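Local coordinates for protein CDA peptide synthetase I (Streptomyces coelicolor, PDB 5DU9) that belongs to a nonribosomal peptide synthetase, the modelled part being its condensation domain, which has the fold of the CoA-dependent acyltransferases, at residues V359-R371 / T390-E402. The protein carries 1 engineered substitution. Sequence-based numbering, arbitrary orientation.
Sequences VSGPTVNVMPYIR and TTDLNIVLTGTPE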
# COMPACT_ATOMS: atom_id res chain seq x y z
N VAL A 359 14.28 -11.65 6.35
CA VAL A 359 13.49 -12.63 5.62
C VAL A 359 12.35 -11.94 4.89
O VAL A 359 11.63 -11.11 5.46
CB VAL A 359 12.95 -13.74 6.55
CG1 VAL A 359 14.10 -14.64 6.99
CG2 VAL A 359 12.23 -13.14 7.75
N SER A 360 12.19 -12.28 3.62
CA SER A 360 11.18 -11.66 2.79
C SER A 360 11.07 -12.37 1.46
O SER A 360 11.95 -13.13 1.06
CB SER A 360 11.52 -10.19 2.54
OG SER A 360 12.72 -10.07 1.80
N GLY A 361 9.96 -12.11 0.78
CA GLY A 361 9.79 -12.50 -0.61
C GLY A 361 9.12 -11.33 -1.29
O GLY A 361 9.05 -10.24 -0.72
N PRO A 362 8.61 -11.55 -2.51
CA PRO A 362 7.84 -10.47 -3.12
C PRO A 362 6.70 -10.05 -2.20
O PRO A 362 6.08 -10.90 -1.58
CB PRO A 362 7.30 -11.09 -4.41
CG PRO A 362 7.40 -12.57 -4.20
CD PRO A 362 8.60 -12.77 -3.34
N THR A 363 6.46 -8.75 -2.08
CA THR A 363 5.33 -8.28 -1.30
C THR A 363 4.06 -8.47 -2.12
O THR A 363 3.97 -7.97 -3.24
CB THR A 363 5.47 -6.81 -0.89
OG1 THR A 363 6.64 -6.64 -0.08
CG2 THR A 363 4.25 -6.34 -0.10
N VAL A 364 3.10 -9.21 -1.57
CA VAL A 364 1.82 -9.42 -2.22
C VAL A 364 0.77 -8.61 -1.49
O VAL A 364 0.33 -8.97 -0.40
CB VAL A 364 1.43 -10.91 -2.24
CG1 VAL A 364 0.10 -11.10 -2.99
CG2 VAL A 364 2.53 -11.73 -2.89
N ASN A 365 0.37 -7.51 -2.12
CA ASN A 365 -0.52 -6.53 -1.53
C ASN A 365 -1.85 -6.49 -2.28
O ASN A 365 -1.99 -5.76 -3.26
CB ASN A 365 0.15 -5.15 -1.54
CG ASN A 365 -0.69 -4.07 -0.90
OD1 ASN A 365 -1.73 -4.34 -0.30
ND2 ASN A 365 -0.24 -2.82 -1.03
N VAL A 366 -2.80 -7.30 -1.83
CA VAL A 366 -4.14 -7.29 -2.38
C VAL A 366 -4.90 -6.25 -1.58
O VAL A 366 -5.30 -6.49 -0.44
CB VAL A 366 -4.82 -8.67 -2.28
CG1 VAL A 366 -6.19 -8.63 -2.95
CG2 VAL A 366 -3.95 -9.74 -2.91
N MET A 367 -5.09 -5.07 -2.17
CA MET A 367 -5.68 -3.97 -1.42
C MET A 367 -7.13 -4.27 -1.10
O MET A 367 -7.85 -4.87 -1.91
CB MET A 367 -5.56 -2.66 -2.20
CG MET A 367 -4.13 -2.14 -2.26
SD MET A 367 -4.02 -0.41 -2.78
CE MET A 367 -4.60 0.43 -1.31
N PRO A 368 -7.57 -3.87 0.10
CA PRO A 368 -8.94 -4.12 0.52
C PRO A 368 -9.91 -3.33 -0.34
O PRO A 368 -9.51 -2.37 -1.01
CB PRO A 368 -8.96 -3.64 1.97
CG PRO A 368 -7.90 -2.61 2.04
CD PRO A 368 -6.83 -3.06 1.09
N TYR A 369 -11.16 -3.75 -0.34
CA TYR A 369 -12.16 -3.08 -1.16
C TYR A 369 -12.30 -1.63 -0.74
O TYR A 369 -12.33 -1.31 0.45
CB TYR A 369 -13.50 -3.79 -1.05
CG TYR A 369 -14.58 -3.09 -1.82
CD1 TYR A 369 -14.61 -3.10 -3.21
CD2 TYR A 369 -15.59 -2.39 -1.15
CE1 TYR A 369 -15.60 -2.45 -3.90
CE2 TYR A 369 -16.58 -1.74 -1.84
CZ TYR A 369 -16.58 -1.77 -3.22
OH TYR A 369 -17.57 -1.13 -3.92
N ILE A 370 -12.38 -0.76 -1.74
CA ILE A 370 -12.70 0.64 -1.51
C ILE A 370 -13.88 0.99 -2.41
O ILE A 370 -13.83 0.78 -3.62
CB ILE A 370 -11.48 1.56 -1.78
CG1 ILE A 370 -11.89 3.03 -1.67
CG2 ILE A 370 -10.86 1.26 -3.14
CD1 ILE A 370 -10.74 4.00 -1.84
N ARG A 371 -14.94 1.51 -1.81
CA ARG A 371 -16.11 1.92 -2.58
C ARG A 371 -15.72 3.07 -3.48
O ARG A 371 -14.92 3.91 -3.07
CB ARG A 371 -17.26 2.33 -1.66
CG ARG A 371 -18.57 2.59 -2.40
CD ARG A 371 -19.57 3.30 -1.51
NE ARG A 371 -19.84 2.57 -0.28
CZ ARG A 371 -20.58 3.04 0.73
NH1 ARG A 371 -21.12 4.25 0.65
NH2 ARG A 371 -20.77 2.30 1.81
N THR A 390 11.34 -0.94 -2.60
CA THR A 390 11.52 -2.38 -2.53
C THR A 390 12.95 -2.79 -2.87
O THR A 390 13.63 -2.14 -3.66
CB THR A 390 10.53 -3.10 -3.48
OG1 THR A 390 10.68 -4.53 -3.36
CG2 THR A 390 10.76 -2.69 -4.92
N THR A 391 13.39 -3.88 -2.24
CA THR A 391 14.67 -4.49 -2.55
C THR A 391 14.53 -5.45 -3.74
O THR A 391 15.53 -5.88 -4.32
CB THR A 391 15.22 -5.27 -1.35
OG1 THR A 391 14.28 -6.27 -0.95
CG2 THR A 391 15.50 -4.34 -0.18
N ASP A 392 13.30 -5.77 -4.10
CA ASP A 392 13.04 -6.76 -5.14
C ASP A 392 11.76 -6.43 -5.89
O ASP A 392 11.79 -5.74 -6.91
CB ASP A 392 12.98 -8.16 -4.51
CG ASP A 392 12.45 -9.22 -5.46
OD1 ASP A 392 12.84 -9.21 -6.64
OD2 ASP A 392 11.63 -10.06 -5.02
N LEU A 393 10.62 -6.89 -5.38
CA LEU A 393 9.35 -6.77 -6.10
C LEU A 393 8.16 -6.61 -5.17
O LEU A 393 8.03 -7.35 -4.19
CB LEU A 393 9.14 -8.01 -6.99
CG LEU A 393 7.87 -8.07 -7.84
CD1 LEU A 393 7.91 -7.06 -8.97
CD2 LEU A 393 7.68 -9.48 -8.38
N ASN A 394 7.29 -5.65 -5.48
CA ASN A 394 5.96 -5.59 -4.89
C ASN A 394 4.95 -5.95 -5.96
O ASN A 394 5.07 -5.50 -7.10
CB ASN A 394 5.59 -4.20 -4.35
CG ASN A 394 6.64 -3.61 -3.44
OD1 ASN A 394 7.22 -4.31 -2.60
ND2 ASN A 394 6.88 -2.31 -3.58
N ILE A 395 3.96 -6.75 -5.58
CA ILE A 395 2.83 -7.06 -6.44
C ILE A 395 1.60 -6.45 -5.80
O ILE A 395 1.18 -6.88 -4.73
CB ILE A 395 2.65 -8.57 -6.64
CG1 ILE A 395 3.90 -9.15 -7.31
CG2 ILE A 395 1.41 -8.85 -7.47
CD1 ILE A 395 3.92 -10.66 -7.39
N VAL A 396 1.03 -5.44 -6.45
CA VAL A 396 -0.07 -4.68 -5.89
C VAL A 396 -1.32 -4.88 -6.74
O VAL A 396 -1.28 -4.71 -7.96
CB VAL A 396 0.28 -3.18 -5.81
CG1 VAL A 396 -0.83 -2.40 -5.10
CG2 VAL A 396 1.62 -2.97 -5.11
N LEU A 397 -2.41 -5.26 -6.09
CA LEU A 397 -3.69 -5.41 -6.77
C LEU A 397 -4.70 -4.43 -6.20
O LEU A 397 -4.79 -4.26 -4.99
CB LEU A 397 -4.25 -6.82 -6.63
CG LEU A 397 -3.71 -7.88 -7.58
CD1 LEU A 397 -2.27 -8.20 -7.28
CD2 LEU A 397 -4.57 -9.12 -7.50
N THR A 398 -5.43 -3.78 -7.10
CA THR A 398 -6.57 -2.96 -6.72
C THR A 398 -7.77 -3.41 -7.54
O THR A 398 -7.63 -3.76 -8.71
CB THR A 398 -6.32 -1.46 -6.95
OG1 THR A 398 -6.14 -1.21 -8.35
CG2 THR A 398 -5.09 -1.01 -6.20
N GLY A 399 -8.94 -3.43 -6.91
CA GLY A 399 -10.15 -3.89 -7.56
C GLY A 399 -10.65 -5.17 -6.92
O GLY A 399 -10.21 -5.53 -5.83
N THR A 400 -11.57 -5.84 -7.61
CA THR A 400 -12.14 -7.09 -7.14
C THR A 400 -12.32 -8.03 -8.32
O THR A 400 -12.29 -7.59 -9.47
CB THR A 400 -13.51 -6.89 -6.46
OG1 THR A 400 -14.44 -6.38 -7.41
CG2 THR A 400 -13.40 -5.93 -5.28
N PRO A 401 -12.53 -9.33 -8.05
CA PRO A 401 -12.78 -10.25 -9.17
C PRO A 401 -13.97 -9.81 -10.03
O PRO A 401 -13.92 -9.95 -11.26
CB PRO A 401 -13.05 -11.57 -8.47
CG PRO A 401 -12.21 -11.50 -7.22
CD PRO A 401 -12.32 -10.05 -6.78
N GLU A 402 -15.00 -9.26 -9.40
CA GLU A 402 -16.23 -8.90 -10.11
C GLU A 402 -16.10 -7.59 -10.89
O GLU A 402 -16.73 -7.44 -11.93
CB GLU A 402 -17.39 -8.78 -9.12
CG GLU A 402 -17.75 -10.09 -8.42
CD GLU A 402 -16.78 -10.49 -7.32
OE1 GLU A 402 -16.00 -9.63 -6.84
OE2 GLU A 402 -16.79 -11.67 -6.92
O HOH W 1 10.39 -7.96 -2.40
O HOH W 2 -10.37 -5.24 -3.06
O HOH W 3 -7.36 -5.53 -4.86
O HOH W 4 -9.00 -2.44 -4.06
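Pro-362 meets Leu-393 just ahead of a short parallel pairing, a worked example of how two strands running the same way can be laced by backbone bonds while their side chains divide between two faces. At this entrance a water accepts from Leu-393 N and lies within hydrogen-bonding distance of Gly-361 O, bridging the two. Pro-362, whose ring carries no N-H, offers its CA to Leu-393 O at 3.3 Å, and its CB meets Leu-393 CD2. At Thr-363 the lacing begins: its N donates to Leu-393 O, and its O receives Ile-395 N at 2.6 Å, almost straight in line. Thr-363 OG1, set beside its own backbone N (chi1 -61°), lies 3.5 Å from Asn-394 OD1, the two side chains side by side; the hydroxyl is hydrogen-bonded to Arg-312 NH1, and Asn-394 ND2 turns to Glu-410. Val-364 sits beside Ile-395 on the opposite face, where Ile-395 touches Phe-409 of strand 404-411. Asn-365 repeats the two-way grip, its N on Ile-395 O and its O taking Leu-397 N, while its amide ND2 rests 4.1 Å from Val-396 CG1. Val-366 packs on helix 267-283, and Met-367 N closes the ladder on Leu-397 O, 2.9 Å away; in one of its two modelled conformers SD lies beside Thr-398 CG2. There the chains part. Two waters span Met-367 O and Gly-399 O, a third joins Pro-368 O to Gly-399 N, and beyond them the Tyr-369 ring touches Thr-400 CG2 obliquely through CD1, at 3.7 Å. Strand 393-398 is flanked on its other side by antiparallel strand 404-411, and Pro-362 and Val-364 also form backbone bonds to Ser-291 of strand 287-294. Five backbone bonds thus fix the register, side-chain contacts add on both faces, and the pair reaches the UM2 pocket through Thr-363 on Arg-312 and through Asn-394 and Val-396 on Ser-387.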